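Local atomic coordinates of imine reductase (Bacillus cereus, PDB entry 4D3D), a protein that catalyses the NADPH-dependent, S-selective reduction of the cyclic imine 2-methylpyrroline to the corresponding amine. Residues B[22-27]-B[78-83]; B[47-52]-B[63-68]; B[154-159]-B[176-181]. One frame throughout, in Å; residues are numbered along the deposited sequence. Where two conformers were deposited one is given.

Contact 1. Residues B[22-27]-B[78-83]; sequences KSVTVI and NELVIL
Thr25 grips the neighbouring strand through both its backbone N-H and its C=O: its N donates to Leu80 O (3.1 Å), and its O accepts from Ile82 N (2.8 Å). Ile27 N continues the series to Ile82 O at 2.9 Å, nearly straight with 173° at the hydrogen. The Asn78 side chain lies against Ser23 and Thr25 at the start of the pairing. On the face that carries Thr25, Val81, Ile27 and Leu83, Ile27 CD1 touches Val81 CG1 at 3.6 Å, the side chains crossing at a slant, while Leu83 CD2 lies 3.9 Å from Ile27 CB. Beta-branched Thr25, Ile27 and Val81 suit a strand, carrying bulk close to the backbone; Leu83 reaches further out with CD2. The two strands are the parallel first and fourth of the Rossmann-type sheet, neighbours in its interior. On the other face Val24 and Leu80 lie side by side, CG2 to CD2 3.9 Å, and helix 157-170 packs over Leu80 and Ile82. Before the first bridged pair, Thr25 and Val81, a water links the strands, accepting from Leu80 N and donating to Ser23 O. Further out, Thr25 OG1 is hydrogen-bonded to Ala74 O in helix 71-77, while strand 46-50 pairs with the far edge of 23-27.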
ATOM      1  N   LYS B  22      22.747 -30.368 -19.494  1.00 49.36           N
ATOM      2  CA  LYS B  22      23.447 -30.058 -20.761  1.00 41.89           C
ATOM      3  C   LYS B  22      24.445 -28.920 -20.607  1.00 34.68           C
ATOM      4  O   LYS B  22      25.451 -29.128 -19.949  1.00 28.75           O
ATOM      5  CB  LYS B  22      22.546 -29.902 -22.002  1.00 45.04           C
ATOM      6  CG  LYS B  22      22.938 -30.877 -23.121  1.00 50.95           C
ATOM      7  CD  LYS B  22      22.228 -30.553 -24.416  1.00 49.81           C
ATOM      8  N   SER B  23      24.219 -27.748 -21.216  1.00 29.74           N
ATOM      9  CA  SER B  23      25.348 -26.820 -21.447  1.00 27.80           C
ATOM     10  C   SER B  23      24.785 -25.383 -21.537  1.00 28.95           C
ATOM     11  O   SER B  23      23.769 -25.186 -22.201  1.00 25.65           O
ATOM     12  CB  SER B  23      25.993 -27.221 -22.783  1.00 29.10           C
ATOM     13  OG  SER B  23      27.268 -26.655 -22.912  1.00 30.98           O
ATOM     14  N   VAL B  24      25.453 -24.393 -20.913  1.00 26.26           N
ATOM     15  CA  VAL B  24      24.968 -22.999 -20.868  1.00 22.78           C
ATOM     16  C   VAL B  24      26.132 -22.014 -20.602  1.00 20.22           C
ATOM     17  O   VAL B  24      27.139 -22.401 -20.011  1.00 19.07           O
ATOM     18  CB  VAL B  24      23.875 -22.879 -19.778  1.00 23.35           C
ATOM     19  CG1 VAL B  24      24.447 -23.134 -18.384  1.00 23.79           C
ATOM     20  CG2 VAL B  24      23.101 -21.560 -19.875  1.00 23.87           C
ATOM     21  N   THR B  25      26.010 -20.791 -21.093  1.00 16.83           N
ATOM     22  CA  THR B  25      26.991 -19.735 -20.859  1.00 17.54           C
ATOM     23  C   THR B  25      26.395 -18.711 -19.896  1.00 18.48           C
ATOM     24  O   THR B  25      25.209 -18.315 -20.043  1.00 17.41           O
ATOM     25  CB  THR B  25      27.371 -19.050 -22.190  1.00 16.56           C
ATOM     26  OG1 THR B  25      28.097 -19.968 -23.005  1.00 17.23           O
ATOM     27  CG2 THR B  25      28.206 -17.801 -21.953  1.00 18.33           C
ATOM     28  N   VAL B  26      27.192 -18.228 -18.936  1.00 20.43           N
ATOM     29  CA  VAL B  26      26.791 -17.147 -18.011  1.00 20.13           C
ATOM     30  C   VAL B  26      27.793 -16.030 -18.203  1.00 23.45           C
ATOM     31  O   VAL B  26      29.005 -16.222 -18.007  1.00 22.31           O
ATOM     32  CB  VAL B  26      26.743 -17.606 -16.547  1.00 21.03           C
ATOM     33  CG1 VAL B  26      26.448 -16.454 -15.626  1.00 22.44           C
ATOM     34  CG2 VAL B  26      25.725 -18.723 -16.396  1.00 21.06           C
ATOM     35  N   ILE B  27      27.286 -14.868 -18.603  1.00 21.18           N
ATOM     36  CA  ILE B  27      28.060 -13.689 -18.757  1.00 23.26           C
ATOM     37  C   ILE B  27      27.647 -12.705 -17.696  1.00 21.65           C
ATOM     38  O   ILE B  27      26.479 -12.327 -17.540  1.00 21.08           O
ATOM     39  CB  ILE B  27      27.900 -13.050 -20.150  1.00 21.62           C
ATOM     40  CG1 ILE B  27      28.592 -13.860 -21.248  1.00 22.35           C
ATOM     41  CG2 ILE B  27      28.474 -11.617 -20.139  1.00 24.78           C
ATOM     42  CD1 ILE B  27      28.264 -13.478 -22.647  1.00 23.76           C
ATOM     43  N   ASN B  78      27.899 -21.792 -26.589  1.00 20.62           N
ATOM     44  CA  ASN B  78      26.564 -22.294 -26.385  1.00 20.96           C
ATOM     45  C   ASN B  78      25.541 -21.428 -27.136  1.00 19.43           C
ATOM     46  O   ASN B  78      25.780 -20.230 -27.452  1.00 18.83           O
ATOM     47  CB  ASN B  78      26.167 -22.292 -24.873  1.00 20.82           C
ATOM     48  CG  ASN B  78      26.928 -23.256 -24.043  1.00 23.33           C
ATOM     49  OD1 ASN B  78      27.818 -22.884 -23.243  1.00 25.21           O
ATOM     50  ND2 ASN B  78      26.661 -24.505 -24.243  1.00 22.00           N
ATOM     51  N   GLU B  79      24.361 -22.024 -27.343  1.00 21.27           N
ATOM     52  CA  GLU B  79      23.191 -21.314 -27.882  1.00 20.51           C
ATOM     53  C   GLU B  79      22.560 -20.395 -26.844  1.00 18.55           C
ATOM     54  O   GLU B  79      22.239 -19.259 -27.139  1.00 18.51           O
ATOM     55  CB  GLU B  79      22.135 -22.345 -28.283  1.00 22.57           C
ATOM     56  CG  GLU B  79      20.810 -21.770 -28.736  1.00 26.73           C
ATOM     57  CD  GLU B  79      19.856 -22.922 -29.158  1.00 33.74           C
ATOM     58  OE1 GLU B  79      19.650 -23.885 -28.382  1.00 38.46           O
ATOM     59  OE2 GLU B  79      19.431 -22.890 -30.312  1.00 38.45           O
ATOM     60  N   LEU B  80      22.446 -20.910 -25.621  1.00 19.09           N
ATOM     61  CA  LEU B  80      21.824 -20.145 -24.519  1.00 19.00           C
ATOM     62  C   LEU B  80      22.858 -19.387 -23.674  1.00 17.08           C
ATOM     63  O   LEU B  80      23.821 -20.015 -23.147  1.00 18.46           O
ATOM     64  CB  LEU B  80      21.023 -21.108 -23.655  1.00 18.90           C
ATOM     65  CG  LEU B  80      20.207 -20.435 -22.552  1.00 20.49           C
ATOM     66  CD1 LEU B  80      19.130 -19.562 -23.129  1.00 22.42           C
ATOM     67  CD2 LEU B  80      19.603 -21.468 -21.602  1.00 21.44           C
ATOM     68  N   VAL B  81      22.644 -18.053 -23.564  1.00 18.03           N
ATOM     69  CA  VAL B  81      23.581 -17.134 -22.894  1.00 16.48           C
ATOM     70  C   VAL B  81      22.773 -16.375 -21.858  1.00 20.00           C
ATOM     71  O   VAL B  81      21.910 -15.592 -22.214  1.00 21.26           O
ATOM     72  CB  VAL B  81      24.168 -16.174 -23.935  1.00 17.03           C
ATOM     73  CG1 VAL B  81      25.094 -15.187 -23.241  1.00 20.81           C
ATOM     74  CG2 VAL B  81      24.824 -16.945 -25.082  1.00 17.14           C
ATOM     75  N   ILE B  82      23.057 -16.626 -20.576  1.00 18.07           N
ATOM     76  CA  ILE B  82      22.451 -15.839 -19.496  1.00 18.38           C
ATOM     77  C   ILE B  82      23.235 -14.534 -19.268  1.00 20.54           C
ATOM     78  O   ILE B  82      24.429 -14.593 -19.027  1.00 21.32           O
ATOM     79  CB  ILE B  82      22.416 -16.651 -18.191  1.00 20.76           C
ATOM     80  CG1 ILE B  82      21.767 -18.036 -18.327  1.00 24.69           C
ATOM     81  CG2 ILE B  82      21.774 -15.826 -17.061  1.00 20.88           C
ATOM     82  CD1 ILE B  82      20.474 -18.101 -18.994  1.00 29.51           C
ATOM     83  N   LEU B  83      22.597 -13.376 -19.397  1.00 19.07           N
ATOM     84  CA  LEU B  83      23.268 -12.126 -19.171  1.00 19.60           C
ATOM     85  C   LEU B  83      22.854 -11.630 -17.776  1.00 22.64           C
ATOM     86  O   LEU B  83      21.773 -11.081 -17.595  1.00 23.10           O
ATOM     87  CB  LEU B  83      22.869 -11.126 -20.222  1.00 19.21           C
ATOM     88  CG  LEU B  83      23.222 -11.505 -21.661  1.00 18.94           C
ATOM     89  CD1 LEU B  83      22.741 -10.432 -22.580  1.00 22.19           C
ATOM     90  CD2 LEU B  83      24.724 -11.564 -21.809  1.00 22.36           C
TER
HETATM   91  O   HOH W   1      22.903 -23.842 -24.843  1.00 23.96           O

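Contact 2. Residues B[47-52]-B[63-68]; sequences VTVWNR and KGAIRV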
ATOM      1  N   VAL B  47      29.223 -25.467 -17.867  1.00 25.20           N
ATOM      2  CA  VAL B  47      28.993 -24.028 -17.727  1.00 23.35           C
ATOM      3  C   VAL B  47      30.210 -23.248 -18.222  1.00 24.19           C
ATOM      4  O   VAL B  47      31.283 -23.394 -17.643  1.00 24.61           O
ATOM      5  CB  VAL B  47      28.676 -23.652 -16.293  1.00 24.12           C
ATOM      6  CG1 VAL B  47      28.369 -22.159 -16.133  1.00 25.09           C
ATOM      7  CG2 VAL B  47      27.507 -24.459 -15.773  1.00 25.77           C
ATOM      8  N   THR B  48      30.042 -22.358 -19.211  1.00 21.49           N
ATOM      9  CA  THR B  48      31.135 -21.510 -19.693  1.00 19.67           C
ATOM     10  C   THR B  48      30.860 -20.105 -19.158  1.00 20.21           C
ATOM     11  O   THR B  48      29.694 -19.659 -19.169  1.00 19.07           O
ATOM     12  CB  THR B  48      31.164 -21.492 -21.199  1.00 19.67           C
ATOM     13  OG1 THR B  48      31.504 -22.815 -21.671  1.00 22.01           O
ATOM     14  CG2 THR B  48      32.154 -20.487 -21.697  1.00 19.12           C
ATOM     15  N   VAL B  49      31.887 -19.428 -18.610  1.00 18.75           N
ATOM     16  CA  VAL B  49      31.728 -18.098 -17.960  1.00 18.65           C
ATOM     17  C   VAL B  49      32.697 -17.066 -18.513  1.00 19.98           C
ATOM     18  O   VAL B  49      33.803 -17.441 -18.920  1.00 20.84           O
ATOM     19  CB  VAL B  49      31.851 -18.157 -16.422  1.00 21.98           C
ATOM     20  CG1 VAL B  49      30.813 -19.132 -15.834  1.00 21.07           C
ATOM     21  CG2 VAL B  49      33.259 -18.531 -15.942  1.00 23.08           C
ATOM     22  N   TRP B  50      32.288 -15.810 -18.538  1.00 17.44           N
ATOM     23  CA  TRP B  50      33.105 -14.643 -18.858  1.00 18.80           C
ATOM     24  C   TRP B  50      32.688 -13.472 -17.967  1.00 20.06           C
ATOM     25  O   TRP B  50      31.508 -13.274 -17.684  1.00 19.90           O
ATOM     26  CB  TRP B  50      33.036 -14.193 -20.348  1.00 18.02           C
ATOM     27  CG  TRP B  50      33.929 -13.026 -20.707  1.00 17.90           C
ATOM     28  CD1 TRP B  50      35.209 -13.083 -21.134  1.00 17.78           C
ATOM     29  CD2 TRP B  50      33.584 -11.646 -20.662  1.00 17.89           C
ATOM     30  NE1 TRP B  50      35.688 -11.826 -21.345  1.00 17.58           N
ATOM     31  CE2 TRP B  50      34.725 -10.919 -21.014  1.00 16.73           C
ATOM     32  CE3 TRP B  50      32.419 -10.949 -20.321  1.00 18.54           C
ATOM     33  CZ2 TRP B  50      34.735  -9.534 -21.095  1.00 16.85           C
ATOM     34  CZ3 TRP B  50      32.400  -9.567 -20.362  1.00 18.74           C
ATOM     35  CH2 TRP B  50      33.610  -8.844 -20.761  1.00 19.81           C
ATOM     36  N   ASN B  51      33.703 -12.690 -17.596  1.00 22.42           N
ATOM     37  CA  ASN B  51      33.501 -11.448 -16.855  1.00 31.01           C
ATOM     38  C   ASN B  51      34.656 -10.479 -17.199  1.00 27.11           C
ATOM     39  O   ASN B  51      35.738 -10.921 -17.503  1.00 26.54           O
ATOM     40  CB  ASN B  51      33.435 -11.842 -15.378  1.00 31.54           C
ATOM     41  CG  ASN B  51      32.928 -10.727 -14.481  1.00 41.53           C
ATOM     42  OD1 ASN B  51      31.708 -10.365 -14.475  1.00 36.83           O
ATOM     43  ND2 ASN B  51      33.864 -10.150 -13.695  1.00 40.61           N
ATOM     44  N   ARG B  52      34.436  -9.176 -17.195  1.00 32.70           N
ATOM     45  CA  ARG B  52      35.500  -8.241 -17.600  0.50 35.32           C
ATOM     46  C   ARG B  52      36.717  -8.349 -16.670  1.00 39.03           C
ATOM     47  O   ARG B  52      37.868  -8.073 -17.097  1.00 39.65           O
ATOM     48  CB  ARG B  52      34.969  -6.809 -17.621  0.50 38.17           C
ATOM     49  CG  ARG B  52      34.606  -6.268 -16.243  0.50 34.51           C
ATOM     50  CD  ARG B  52      33.302  -5.613 -16.388  0.50 35.62           C
ATOM     51  NE  ARG B  52      33.204  -4.401 -15.642  0.50 32.13           N
ATOM     52  CZ  ARG B  52      32.318  -3.468 -15.943  0.50 29.27           C
ATOM     53  NH1 ARG B  52      31.451  -3.596 -17.012  0.50 28.45           N
ATOM     54  NH2 ARG B  52      32.318  -2.417 -15.200  0.50 23.53           N
ATOM     55  N   LYS B  63      35.298 -25.264  -9.117  1.00 38.61           N
ATOM     56  CA  LYS B  63      34.144 -26.149  -9.126  1.00 37.73           C
ATOM     57  C   LYS B  63      33.845 -26.802 -10.495  1.00 36.57           C
ATOM     58  O   LYS B  63      32.851 -27.556 -10.615  1.00 35.40           O
ATOM     59  CB  LYS B  63      32.913 -25.388  -8.632  1.00 36.53           C
ATOM     60  CG  LYS B  63      33.003 -24.897  -7.200  1.00 46.15           C
ATOM     61  N   GLY B  64      34.635 -26.489 -11.538  1.00 34.15           N
ATOM     62  CA  GLY B  64      34.432 -27.102 -12.890  1.00 32.71           C
ATOM     63  C   GLY B  64      33.956 -26.185 -14.059  1.00 30.64           C
ATOM     64  O   GLY B  64      33.908 -26.603 -15.198  1.00 30.21           O
ATOM     65  N   ALA B  65      33.653 -24.931 -13.761  1.00 26.69           N
ATOM     66  CA  ALA B  65      33.265 -23.945 -14.802  1.00 26.02           C
ATOM     67  C   ALA B  65      34.416 -23.780 -15.743  1.00 28.11           C
ATOM     68  O   ALA B  65      35.573 -23.826 -15.310  1.00 28.23           O
ATOM     69  CB  ALA B  65      32.948 -22.601 -14.179  1.00 25.04           C
ATOM     70  N   ILE B  66      34.116 -23.521 -17.006  1.00 23.57           N
ATOM     71  CA  ILE B  66      35.114 -23.234 -17.985  1.00 24.26           C
ATOM     72  C   ILE B  66      35.156 -21.680 -18.177  1.00 25.40           C
ATOM     73  O   ILE B  66      34.201 -21.091 -18.701  1.00 23.91           O
ATOM     74  CB  ILE B  66      34.716 -23.912 -19.298  1.00 28.18           C
ATOM     75  CG1 ILE B  66      34.501 -25.432 -19.078  1.00 32.73           C
ATOM     76  CG2 ILE B  66      35.730 -23.614 -20.384  1.00 30.57           C
ATOM     77  CD1 ILE B  66      35.750 -26.138 -18.669  1.00 38.54           C
ATOM     78  N   ARG B  67      36.208 -21.036 -17.702  1.00 23.21           N
ATOM     79  CA  ARG B  67      36.438 -19.633 -17.930  1.00 22.72           C
ATOM     80  C   ARG B  67      37.089 -19.450 -19.297  1.00 24.95           C
ATOM     81  O   ARG B  67      38.072 -20.109 -19.655  1.00 24.30           O
ATOM     82  CB  ARG B  67      37.323 -19.022 -16.857  1.00 26.01           C
ATOM     83  CG  ARG B  67      37.739 -17.544 -17.106  1.00 29.40           C
ATOM     84  CD  ARG B  67      38.449 -16.890 -15.908  1.00 33.34           C
ATOM     85  NE  ARG B  67      39.444 -17.813 -15.357  1.00 37.96           N
ATOM     86  CZ  ARG B  67      39.891 -17.811 -14.084  1.00 37.15           C
ATOM     87  NH1 ARG B  67      39.489 -16.904 -13.172  1.00 35.05           N
ATOM     88  NH2 ARG B  67      40.748 -18.767 -13.729  1.00 38.38           N
ATOM     89  N   VAL B  68      36.540 -18.552 -20.058  1.00 19.30           N
ATOM     90  CA  VAL B  68      37.139 -18.119 -21.301  1.00 20.13           C
ATOM     91  C   VAL B  68      37.592 -16.664 -21.270  1.00 18.58           C
ATOM     92  O   VAL B  68      37.088 -15.833 -20.526  1.00 17.73           O
ATOM     93  CB  VAL B  68      36.180 -18.315 -22.511  1.00 17.99           C
ATOM     94  CG1 VAL B  68      35.819 -19.808 -22.632  1.00 20.44           C
ATOM     95  CG2 VAL B  68      34.937 -17.505 -22.340  1.00 18.59           C
TER
HETATM   96  O   HOH W   2      31.415 -26.897 -16.716  1.00 32.08           O
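Thr48 and Val68 meet because Thr48 holds CG2 anti to its backbone N (OG1 at chi1 -66°) and Val68 sets CG1 anti to its carbonyl carbon (chi1 -60°); the two methyls come within 3.8 Å, the side chains crossing at about a right angle. The same Val68 torsion leaves CG2 between the backbone N and the carbonyl carbon, 3.6 Å from Val49 O. The contact closes the beta-alpha-beta unit of strand 46-50, helix 58-62 and strand 66-67, which forms one margin of the Rossmann-type sheet within this chain. Parallel pairing rests on three backbone bonds: Ile66 N to Val47 O (2.9 Å), Val49 N to Ile66 O (2.9 Å) and a longer one, Val68 N to Val49 O (3.2 Å). Ile66 O is shared, for Thr48 CA also comes within 3.2 Å of it in a CA-H...O contact. Gly64, with positive phi, closes helix 58-62 in a Schellman motif just ahead of the strand; its backbone would jam a CB against the preceding carbonyl O, and a water links its O to Val47 N. Ala65 CB lies loosely against Val49 CG1 and packs on Leu60 of helix 58-62. Thr48 and Val47 are buried between layers, with Val47 against helix 31-42, whereas Arg67, on the outer strand, sends its guanidinium to Asp58 in a salt bridge and to Ser54 O. At the end of the strand the Trp50 indole packs on helix 71-77 and gives its NE1 hydrogen to Ser69 O, while the ring edge at CD1 lies 3.4 Å from Val68 O, which sits near the ring plane.

Contact 3. Residues B[154-159]-B[176-181]; sequences SGDRVV and RGEDPG
Ser154 points its CB toward the loop 176-181. That atom lies 3.2 Å from Gly177 O and is equally near Asp179 O; OG, set between the backbone N and the carbonyl carbon (chi1 63°), stands 3.0 Å from Asp179 O and 3.1 Å from Pro180 O, two acceptors competing for one hydroxyl proton, and is also hydrogen-bonded to Ala183 N in the next helix. A short hydroxyl suits this buried spot. Gly155 N donates to Gly177 O (3.0 Å); both glycines have positive phi, where a CB would press on the preceding carbonyl O. In one of the two Glu178 conformers OE2 accepts, from above the carboxylate plane, from Arg157 N (2.9 Å), an amide of the first turn of helix 157-170; the side chain of the N-cap residue Asp156 makes no capping bond. Glu178 OE1 lies 3.3 Å from OD1 of Asp156, itself in two conformers, a repulsion that waters bound to Asp156 OD1 and Glu178 OE2 may ease. Asp179 OD1 takes Gly181 N (2.9 Å) and pairs with Arg119. The contact joins the end of strand 149-155 and the start of helix 157-170 to the loop that leaves strand 171-175, outermost of the sheet within this chain, and enters helix 182-210.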
ATOM      1  N   SER B 154       9.331 -13.042 -20.292  1.00 17.99           N
ATOM      2  CA  SER B 154       8.540 -12.631 -21.446  1.00 17.29           C
ATOM      3  C   SER B 154       9.385 -12.546 -22.715  1.00 19.86           C
ATOM      4  O   SER B 154      10.630 -12.489 -22.639  1.00 18.80           O
ATOM      5  CB  SER B 154       7.793 -11.304 -21.259  1.00 18.27           C
ATOM      6  OG  SER B 154       8.663 -10.211 -21.079  1.00 17.90           O
ATOM      7  N   GLY B 155       8.717 -12.518 -23.851  1.00 19.51           N
ATOM      8  CA  GLY B 155       9.419 -12.639 -25.147  1.00 20.41           C
ATOM      9  C   GLY B 155       8.732 -13.752 -25.973  1.00 22.13           C
ATOM     10  O   GLY B 155       7.634 -14.209 -25.675  1.00 21.39           O
ATOM     11  N   ASP B 156       9.326 -14.123 -27.093  1.00 23.36           N
ATOM     12  CA  ASP B 156       8.680 -15.086 -27.999  0.50 24.24           C
ATOM     13  C   ASP B 156       8.375 -16.385 -27.294  1.00 21.91           C
ATOM     14  O   ASP B 156       9.238 -16.994 -26.658  1.00 22.20           O
ATOM     15  CB  ASP B 156       9.545 -15.373 -29.245  0.50 27.59           C
ATOM     16  CG  ASP B 156       9.214 -14.475 -30.420  0.50 29.18           C
ATOM     17  OD1 ASP B 156       8.540 -13.405 -30.264  0.50 28.19           O
ATOM     18  OD2 ASP B 156       9.641 -14.877 -31.533  0.50 31.15           O
ATOM     19  N   ARG B 157       7.139 -16.849 -27.406  1.00 22.25           N
ATOM     20  CA  ARG B 157       6.722 -18.050 -26.626  1.00 24.46           C
ATOM     21  C   ARG B 157       7.495 -19.308 -27.055  1.00 25.45           C
ATOM     22  O   ARG B 157       7.834 -20.165 -26.214  1.00 22.87           O
ATOM     23  CB  ARG B 157       5.234 -18.312 -26.755  1.00 27.35           C
ATOM     24  CG  ARG B 157       4.788 -19.555 -25.974  1.00 33.86           C
ATOM     25  CD  ARG B 157       3.326 -19.898 -26.088  1.00 44.46           C
ATOM     26  NE  ARG B 157       2.814 -19.844 -24.731  1.00 55.31           N
ATOM     27  CZ  ARG B 157       2.099 -18.827 -24.236  1.00 54.68           C
ATOM     28  NH1 ARG B 157       1.742 -17.768 -24.982  1.00 53.66           N
ATOM     29  NH2 ARG B 157       1.724 -18.888 -22.967  1.00 52.23           N
ATOM     30  N   VAL B 158       7.766 -19.423 -28.344  1.00 25.59           N
ATOM     31  CA  VAL B 158       8.488 -20.632 -28.860  0.50 25.33           C
ATOM     32  C   VAL B 158       9.942 -20.654 -28.373  1.00 24.25           C
ATOM     33  O   VAL B 158      10.473 -21.724 -27.988  1.00 24.07           O
ATOM     34  CB  VAL B 158       8.357 -20.764 -30.404  0.50 29.32           C
ATOM     35  CG1 VAL B 158       8.881 -19.541 -31.148  0.50 28.96           C
ATOM     36  CG2 VAL B 158       9.009 -22.060 -30.924  0.50 30.26           C
ATOM     37  N   VAL B 159      10.580 -19.480 -28.311  1.00 23.63           N
ATOM     38  CA  VAL B 159      11.943 -19.361 -27.807  1.00 24.07           C
ATOM     39  C   VAL B 159      11.948 -19.714 -26.302  1.00 21.51           C
ATOM     40  O   VAL B 159      12.746 -20.466 -25.821  1.00 21.39           O
ATOM     41  CB  VAL B 159      12.552 -17.942 -28.083  1.00 25.57           C
ATOM     42  CG1 VAL B 159      13.912 -17.817 -27.444  1.00 26.30           C
ATOM     43  CG2 VAL B 159      12.738 -17.689 -29.580  1.00 26.26           C
ATOM     44  N   ARG B 176       4.796 -14.383 -18.823  1.00 18.66           N
ATOM     45  CA  ARG B 176       3.725 -13.355 -18.924  1.00 20.45           C
ATOM     46  C   ARG B 176       3.246 -12.947 -20.300  1.00 24.13           C
ATOM     47  O   ARG B 176       2.266 -12.177 -20.418  1.00 24.98           O
ATOM     48  CB  ARG B 176       4.227 -12.054 -18.281  1.00 21.12           C
ATOM     49  CG  ARG B 176       4.642 -12.232 -16.865  1.00 20.56           C
ATOM     50  CD  ARG B 176       3.559 -12.390 -15.787  1.00 28.92           C
ATOM     51  NE  ARG B 176       2.703 -13.531 -15.947  1.00 31.71           N
ATOM     52  CZ  ARG B 176       1.413 -13.563 -16.257  1.00 30.41           C
ATOM     53  NH1 ARG B 176       0.632 -12.507 -16.490  1.00 29.91           N
ATOM     54  NH2 ARG B 176       0.897 -14.743 -16.378  1.00 31.56           N
ATOM     55  N   GLY B 177       3.889 -13.380 -21.370  1.00 19.66           N
ATOM     56  CA  GLY B 177       3.448 -13.004 -22.724  1.00 21.17           C
ATOM     57  C   GLY B 177       4.569 -12.673 -23.698  1.00 22.06           C
ATOM     58  O   GLY B 177       5.736 -12.744 -23.313  1.00 21.32           O
ATOM     59  N   GLU B 178       4.167 -12.312 -24.912  1.00 19.36           N
ATOM     60  CA  GLU B 178       5.145 -12.201 -26.004  0.50 21.76           C
ATOM     61  C   GLU B 178       5.942 -10.883 -25.975  1.00 20.26           C
ATOM     62  O   GLU B 178       7.072 -10.863 -26.451  1.00 20.33           O
ATOM     63  CB  GLU B 178       4.502 -12.437 -27.375  0.50 23.99           C
ATOM     64  CG  GLU B 178       4.021 -13.856 -27.638  0.50 25.92           C
ATOM     65  CD  GLU B 178       4.783 -14.662 -28.725  0.50 25.93           C
ATOM     66  OE1 GLU B 178       5.404 -14.166 -29.686  0.50 33.90           O
ATOM     67  OE2 GLU B 178       4.725 -15.862 -28.621  0.50 26.32           O
ATOM     68  N   ASP B 179       5.390  -9.829 -25.430  1.00 18.00           N
ATOM     69  CA  ASP B 179       6.068  -8.532 -25.404  1.00 17.17           C
ATOM     70  C   ASP B 179       7.241  -8.666 -24.458  1.00 16.24           C
ATOM     71  O   ASP B 179       7.070  -8.963 -23.272  1.00 16.20           O
ATOM     72  CB  ASP B 179       5.057  -7.468 -24.882  1.00 19.34           C
ATOM     73  CG  ASP B 179       5.678  -6.166 -24.425  1.00 19.68           C
ATOM     74  OD1 ASP B 179       6.749  -5.735 -24.875  1.00 17.38           O
ATOM     75  OD2 ASP B 179       4.977  -5.430 -23.689  1.00 18.81           O
ATOM     76  N   PRO B 180       8.441  -8.362 -24.948  1.00 16.04           N
ATOM     77  CA  PRO B 180       9.627  -8.417 -24.088  1.00 15.81           C
ATOM     78  C   PRO B 180       9.544  -7.480 -22.852  1.00 15.78           C
ATOM     79  O   PRO B 180      10.301  -7.737 -21.892  1.00 17.74           O
ATOM     80  CB  PRO B 180      10.761  -7.914 -25.007  1.00 19.85           C
ATOM     81  CG  PRO B 180      10.282  -8.177 -26.393  1.00 20.40           C
ATOM     82  CD  PRO B 180       8.791  -7.976 -26.324  1.00 17.23           C
ATOM     83  N   GLY B 181       8.754  -6.399 -22.927  1.00 14.00           N
ATOM     84  CA  GLY B 181       8.634  -5.455 -21.808  1.00 15.20           C
ATOM     85  C   GLY B 181       7.863  -6.060 -20.621  1.00 15.95           C
ATOM     86  O   GLY B 181       7.967  -5.542 -19.507  1.00 15.40           O
TER
HETATM   87  O   HOH W   3       8.412 -11.186 -28.836  1.00 28.14           O
HETATM   88  O   HOH W   4       5.870 -17.702 -30.122  1.00 33.33           O

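In the fold
All three contacts reach the same mixed sheet, at different depths. Contact 1 lies buried inside it, largely apolar, with a polar corner at Ser23, Thr25 and Asn78 where pairing starts. Contact 2 touches contact 1, because strands 23-27 and 46-50 are neighbours (Val26 N to Thr48 O, 2.9 Å), but it lies at the margin, so its outer strand carries an exposed Ile66 and a salt-bridged Arg67. Contact 3 is about 19 Å from contact 1 and 28 Å from contact 2, centre to centre, near the opposite end of the strand order. There backbone acceptors around Ser154 and carboxylates at helix starts replace regular pairing, where the nucleotide-binding domain passes into helix 182-210 and the C-terminal domain.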